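Local coordinates for Rbsd/fucu transport protein family protein (Streptococcus pneumoniae, PDB 4A34) that binds L-fucose and, as a fucose mutarotase of the RbsD/FucU family, probably interconverts the alpha and beta anomers of the sugar, at residues Ser65-Val77 against Thr102-Arg114. Residues are numbered along the deposited sequence; the frame is centred on the assembly and turned at random.
With FUL (beta-L-fucopyranose), chain B.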
loop_
_atom_site.group_PDB
_atom_site.type_symbol
_atom_site.label_atom_id
_atom_site.label_comp_id
_atom_site.label_asym_id
_atom_site.label_seq_id
_atom_site.Cartn_x
_atom_site.Cartn_y
_atom_site.Cartn_z
ATOM N N SER I 65 -26.938 6.046 26.168
ATOM C CA SER I 65 -27.652 6.236 27.426
ATOM C C SER I 65 -26.867 5.689 28.619
ATOM O O SER I 65 -27.205 5.960 29.768
ATOM C CB SER I 65 -28.999 5.526 27.352
ATOM O OG SER I 65 -28.810 4.122 27.436
ATOM N N TYR I 66 -25.819 4.922 28.338
ATOM C CA TYR I 66 -25.082 4.179 29.365
ATOM C C TYR I 66 -24.026 5.016 30.094
ATOM O O TYR I 66 -23.281 4.506 30.937
ATOM C CB TYR I 66 -24.468 2.905 28.749
ATOM C CG TYR I 66 -25.479 1.795 28.529
ATOM C CD1 TYR I 66 -26.416 1.861 27.492
ATOM C CD2 TYR I 66 -25.504 0.683 29.363
ATOM C CE1 TYR I 66 -27.350 0.850 27.300
ATOM C CE2 TYR I 66 -26.438 -0.337 29.172
ATOM C CZ TYR I 66 -27.349 -0.243 28.146
ATOM O OH TYR I 66 -28.257 -1.252 27.977
ATOM N N VAL I 67 -23.978 6.304 29.764
ATOM C CA VAL I 67 -23.051 7.253 30.391
ATOM C C VAL I 67 -23.799 8.544 30.659
ATOM O O VAL I 67 -24.872 8.772 30.094
ATOM C CB VAL I 67 -21.795 7.569 29.497
ATOM C CG1 VAL I 67 -20.951 6.321 29.269
ATOM C CG2 VAL I 67 -22.206 8.200 28.164
ATOM N N ASP I 68 -23.221 9.388 31.511
ATOM C CA ASP I 68 -23.814 10.675 31.850
ATOM C C ASP I 68 -23.821 11.619 30.655
ATOM O O ASP I 68 -24.875 12.143 30.265
ATOM C CB ASP I 68 -23.073 11.306 33.034
ATOM C CG ASP I 68 -23.665 10.905 34.380
ATOM O OD1 ASP I 68 -24.477 9.945 34.433
ATOM O OD2 ASP I 68 -23.315 11.561 35.390
ATOM N N SER I 69 -22.641 11.825 30.074
ATOM C CA SER I 69 -22.484 12.741 28.953
ATOM C C SER I 69 -22.277 12.010 27.626
ATOM O O SER I 69 -21.246 11.359 27.413
ATOM C CB SER I 69 -21.338 13.717 29.210
ATOM O OG SER I 69 -21.319 14.726 28.214
ATOM N N SER I 70 -23.263 12.129 26.739
ATOM C CA SER I 70 -23.156 11.570 25.402
ATOM C C SER I 70 -22.797 12.655 24.387
ATOM O O SER I 70 -22.481 12.353 23.235
ATOM C CB SER I 70 -24.457 10.868 25.008
ATOM O OG SER I 70 -25.433 11.811 24.607
ATOM N N ILE I 71 -22.850 13.914 24.827
ATOM C CA ILE I 71 -22.556 15.077 23.973
ATOM C C ILE I 71 -21.599 16.044 24.684
ATOM O O ILE I 71 -21.767 16.335 25.870
ATOM C CB ILE I 71 -23.863 15.805 23.549
ATOM C CG1 ILE I 71 -24.729 14.900 22.669
ATOM C CG2 ILE I 71 -23.573 17.104 22.819
ATOM C CD1 ILE I 71 -26.195 15.212 22.735
ATOM N N GLN I 72 -20.587 16.520 23.965
ATOM C CA GLN I 72 -19.643 17.486 24.522
ATOM C C GLN I 72 -19.455 18.668 23.594
ATOM O O GLN I 72 -19.332 18.501 22.381
ATOM C CB GLN I 72 -18.274 16.854 24.795
ATOM C CG GLN I 72 -18.224 15.856 25.933
ATOM C CD GLN I 72 -18.610 14.468 25.486
ATOM O OE1 GLN I 72 -17.972 13.878 24.604
ATOM N NE2 GLN I 72 -19.672 13.938 26.080
ATOM N N PHE I 73 -19.432 19.868 24.162
ATOM C CA PHE I 73 -19.051 21.046 23.400
ATOM C C PHE I 73 -17.670 21.489 23.858
ATOM O O PHE I 73 -17.135 20.942 24.819
ATOM C CB PHE I 73 -20.074 22.180 23.537
ATOM C CG PHE I 73 -21.466 21.829 23.068
ATOM C CD1 PHE I 73 -21.691 20.796 22.166
ATOM C CD2 PHE I 73 -22.555 22.570 23.509
ATOM C CE1 PHE I 73 -22.986 20.487 21.735
ATOM C CE2 PHE I 73 -23.848 22.269 23.082
ATOM C CZ PHE I 73 -24.063 21.223 22.199
ATOM N N MET I 74 -17.080 22.444 23.150
ATOM C CA MET I 74 -15.785 22.982 23.535
ATOM C C MET I 74 -16.002 24.325 24.204
ATOM O O MET I 74 -16.472 25.265 23.564
ATOM C CB MET I 74 -14.872 23.139 22.317
ATOM C CG MET I 74 -13.544 23.840 22.615
ATOM S SD MET I 74 -12.543 24.181 21.152
ATOM C CE MET I 74 -11.896 22.547 20.793
ATOM N N ASN I 75 -15.652 24.415 25.486
ATOM C CA ASN I 75 -15.849 25.647 26.244
ATOM C C ASN I 75 -14.981 26.806 25.750
ATOM O O ASN I 75 -13.902 26.595 25.199
ATOM C CB ASN I 75 -15.635 25.419 27.743
ATOM C CG ASN I 75 -16.588 26.250 28.599
ATOM O OD1 ASN I 75 -17.048 27.321 28.187
ATOM N ND2 ASN I 75 -16.898 25.751 29.793
ATOM N N VAL I 76 -15.476 28.026 25.948
ATOM C CA VAL I 76 -14.757 29.242 25.554
ATOM C C VAL I 76 -13.674 29.665 26.561
ATOM O O VAL I 76 -13.764 29.366 27.745
ATOM C CB VAL I 76 -15.740 30.434 25.323
ATOM C CG1 VAL I 76 -16.724 30.116 24.194
ATOM C CG2 VAL I 76 -16.487 30.791 26.609
ATOM N N VAL I 77 -12.646 30.347 26.067
ATOM C CA VAL I 77 -11.689 31.049 26.914
ATOM C C VAL I 77 -12.134 32.507 26.950
ATOM O O VAL I 77 -12.506 33.057 25.919
ATOM C CB VAL I 77 -10.253 30.935 26.347
ATOM C CG1 VAL I 77 -9.373 32.076 26.825
ATOM C CG2 VAL I 77 -9.627 29.598 26.730
ATOM N N THR I 102 -27.337 15.758 29.303
ATOM C CA THR I 102 -26.219 14.948 28.813
ATOM C C THR I 102 -25.085 15.780 28.208
ATOM O O THR I 102 -23.972 15.276 28.043
ATOM C CB THR I 102 -26.686 13.866 27.795
ATOM O OG1 THR I 102 -25.736 12.795 27.759
ATOM C CG2 THR I 102 -26.833 14.448 26.405
ATOM N N ILE I 103 -25.365 17.040 27.869
ATOM C CA ILE I 103 -24.340 17.939 27.333
ATOM C C ILE I 103 -23.370 18.365 28.430
ATOM O O ILE I 103 -23.797 18.845 29.486
ATOM C CB ILE I 103 -24.941 19.204 26.669
ATOM C CG1 ILE I 103 -25.787 18.826 25.451
ATOM C CG2 ILE I 103 -23.825 20.190 26.261
ATOM C CD1 ILE I 103 -26.580 19.971 24.864
ATOM N N THR I 104 -22.076 18.165 28.189
ATOM C CA THR I 104 -21.032 18.699 29.065
ATOM C C THR I 104 -20.048 19.505 28.221
ATOM O O THR I 104 -20.177 19.559 26.999
ATOM C CB THR I 104 -20.314 17.602 29.906
ATOM O OG1 THR I 104 -19.619 16.694 29.048
ATOM C CG2 THR I 104 -21.310 16.819 30.779
ATOM N N TYR I 105 -19.087 20.154 28.872
ATOM C CA TYR I 105 -18.217 21.113 28.195
ATOM C C TYR I 105 -16.759 20.867 28.552
ATOM O O TYR I 105 -16.416 20.693 29.722
ATOM C CB TYR I 105 -18.633 22.550 28.542
ATOM C CG TYR I 105 -20.087 22.849 28.229
ATOM C CD1 TYR I 105 -21.102 22.497 29.123
ATOM C CD2 TYR I 105 -20.452 23.470 27.033
ATOM C CE1 TYR I 105 -22.444 22.756 28.838
ATOM C CE2 TYR I 105 -21.794 23.745 26.737
ATOM C CZ TYR I 105 -22.788 23.383 27.645
ATOM O OH TYR I 105 -24.121 23.637 27.362
ATOM N N LEU I 106 -15.901 20.841 27.542
ATOM C CA LEU I 106 -14.505 20.507 27.761
ATOM C C LEU I 106 -13.598 21.686 27.459
ATOM O O LEU I 106 -13.871 22.475 26.551
ATOM C CB LEU I 106 -14.094 19.300 26.905
ATOM C CG LEU I 106 -14.905 17.997 26.915
ATOM C CD1 LEU I 106 -14.236 16.954 26.039
ATOM C CD2 LEU I 106 -15.070 17.451 28.305
ATOM N N ARG I 107 -12.525 21.797 28.239
ATOM C CA ARG I 107 -11.436 22.726 27.967
ATOM C C ARG I 107 -10.830 22.408 26.601
ATOM O O ARG I 107 -10.576 21.238 26.300
ATOM C CB ARG I 107 -10.343 22.587 29.029
ATOM C CG ARG I 107 -10.611 23.279 30.353
ATOM C CD ARG I 107 -9.359 23.262 31.259
ATOM N NE ARG I 107 -8.708 21.941 31.329
ATOM C CZ ARG I 107 -7.485 21.661 30.869
ATOM N NH1 ARG I 107 -6.743 22.604 30.299
ATOM N NH2 ARG I 107 -6.998 20.430 30.981
ATOM N N ARG I 108 -10.591 23.443 25.793
ATOM C CA ARG I 108 -9.983 23.279 24.465
ATOM C C ARG I 108 -9.014 22.095 24.447
ATOM O O ARG I 108 -9.114 21.203 23.595
ATOM C CB ARG I 108 -9.267 24.562 24.019
ATOM C CG ARG I 108 -9.327 24.808 22.507
ATOM C CD ARG I 108 -8.937 26.240 22.108
ATOM N NE ARG I 108 -7.669 26.274 21.377
ATOM C CZ ARG I 108 -6.528 26.773 21.853
ATOM N NH1 ARG I 108 -6.487 27.302 23.074
ATOM N NH2 ARG I 108 -5.421 26.746 21.103
ATOM N N GLU I 109 -8.106 22.080 25.421
ATOM C CA GLU I 109 -7.076 21.049 25.532
ATOM C C GLU I 109 -7.635 19.626 25.690
ATOM O O GLU I 109 -7.175 18.711 25.006
ATOM C CB GLU I 109 -6.088 21.398 26.663
ATOM C CG GLU I 109 -4.826 20.527 26.724
ATOM C CD GLU I 109 -4.156 20.344 25.362
ATOM O OE1 GLU I 109 -3.779 21.358 24.719
ATOM O OE2 GLU I 109 -4.022 19.174 24.936
ATOM N N ASP I 110 -8.616 19.454 26.578
ATOM C CA ASP I 110 -9.251 18.151 26.828
ATOM C C ASP I 110 -10.061 17.666 25.630
ATOM O O ASP I 110 -10.100 16.468 25.336
ATOM C CB ASP I 110 -10.182 18.212 28.050
ATOM C CG ASP I 110 -9.436 18.442 29.365
ATOM O OD1 ASP I 110 -8.196 18.290 29.417
ATOM O OD2 ASP I 110 -10.110 18.777 30.359
ATOM N N PHE I 111 -10.721 18.613 24.966
ATOM C CA PHE I 111 -11.509 18.356 23.776
ATOM C C PHE I 111 -10.645 17.745 22.686
ATOM O O PHE I 111 -11.066 16.794 22.023
ATOM C CB PHE I 111 -12.153 19.651 23.267
ATOM C CG PHE I 111 -13.295 19.419 22.316
ATOM C CD1 PHE I 111 -13.056 19.157 20.968
ATOM C CD2 PHE I 111 -14.607 19.436 22.775
ATOM C CE1 PHE I 111 -14.106 18.925 20.093
ATOM C CE2 PHE I 111 -15.665 19.203 21.913
ATOM C CZ PHE I 111 -15.417 18.951 20.568
ATOM N N TYR I 112 -9.442 18.294 22.512
ATOM C CA TYR I 112 -8.483 17.802 21.521
ATOM C C TYR I 112 -8.159 16.337 21.773
ATOM O O TYR I 112 -8.283 15.499 20.876
ATOM C CB TYR I 112 -7.191 18.630 21.535
ATOM C CG TYR I 112 -7.295 20.044 20.966
ATOM C CD1 TYR I 112 -8.386 20.443 20.178
ATOM C CD2 TYR I 112 -6.270 20.970 21.180
ATOM C CE1 TYR I 112 -8.462 21.743 19.645
ATOM C CE2 TYR I 112 -6.339 22.275 20.648
ATOM C CZ TYR I 112 -7.437 22.652 19.885
ATOM O OH TYR I 112 -7.500 23.932 19.365
ATOM N N GLU I 113 -7.771 16.032 23.008
ATOM C CA GLU I 113 -7.404 14.674 23.393
ATOM C C GLU I 113 -8.538 13.647 23.226
ATOM O O GLU I 113 -8.309 12.547 22.722
ATOM C CB GLU I 113 -6.807 14.647 24.810
ATOM C CG GLU I 113 -5.506 15.465 24.989
ATOM C CD GLU I 113 -4.359 14.997 24.091
ATOM O OE1 GLU I 113 -4.210 13.771 23.887
ATOM O OE2 GLU I 113 -3.607 15.863 23.583
ATOM N N ARG I 114 -9.758 13.997 23.622
ATOM C CA ARG I 114 -10.879 13.079 23.393
ATOM C C ARG I 114 -11.154 12.871 21.891
ATOM O O ARG I 114 -11.492 11.763 21.463
ATOM C CB ARG I 114 -12.151 13.499 24.139
ATOM C CG ARG I 114 -12.984 12.285 24.562
ATOM C CD ARG I 114 -14.465 12.578 24.570
ATOM N NE ARG I 114 -14.992 12.853 25.900
ATOM C CZ ARG I 114 -16.011 12.204 26.458
ATOM N NH1 ARG I 114 -16.625 11.233 25.806
ATOM N NH2 ARG I 114 -16.421 12.527 27.675
HETATM C C1 FUL B . -10.399 25.896 17.906
HETATM C C2 FUL B . -11.590 25.911 16.939
HETATM O O2 FUL B . -12.111 24.622 16.713
HETATM C C3 FUL B . -12.679 26.776 17.568
HETATM O O3 FUL B . -13.783 26.903 16.713
HETATM C C4 FUL B . -12.132 28.156 17.889
HETATM O O4 FUL B . -11.726 28.754 16.687
HETATM C C5 FUL B . -10.922 28.003 18.802
HETATM C C6 FUL B . -10.385 29.359 19.240
HETATM O O5 FUL B . -9.948 27.227 18.112
HETATM O O1 FUL B . -9.339 25.108 17.427
#
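Ile71-Met74 and Ile103-Leu106 pair as neighbouring parallel strands, their axes 4.6 Å apart, through four backbone hydrogen bonds: Thr104 N to Ile71 O, Phe73 N to Thr104 O, Leu106 N to Phe73 O and Asn75 N to Leu106 O. Together with helix 85-93 they form a beta-alpha-beta unit, whose second strand is an outermost strand of the chain's mixed sheet. On the face of Ile71, Phe73, Ile103 and Tyr105, Ile103 CG2 makes a CH-pi contact over the Phe73 ring, 4.0 Å from its centroid, while Phe73 CD2 touches Tyr105 CE2 at 3.5 Å; Trp86 meets both rings. Helix 108-116 runs back across the face of Gln72 and Met74. Met74 CB lies over the Phe111 ring, with SD above it in a longer Met-aromatic contact. With CG anti to the backbone N (chi1 174°) and a bend at chi3, the Met74 chain brings CE to 3.6 Å from Phe111 CD1 and 3.7 Å from Tyr112 CE1. Gln72 stacks its amide on the Arg114 guanidinium, planes 24° apart, OE1 above the centre; Glu25 pairs with NH1 of that arginine. At the N-terminal side of the pairing, Thr102 OG1 donates to Asp68 O (2.7 Å) and accepts from Ser70 N (2.8 Å); Ser69 OG donates to Thr102 O and accepts from Gln72 NE2, lying in the plane of that amide. His22 of a second subunit also binds the sugar. Met74 CE thus touches the sugar-binding Tyr112, whose OH is held between Arg108 NE, its donor, and the anomeric hydroxyl O1 of fucose.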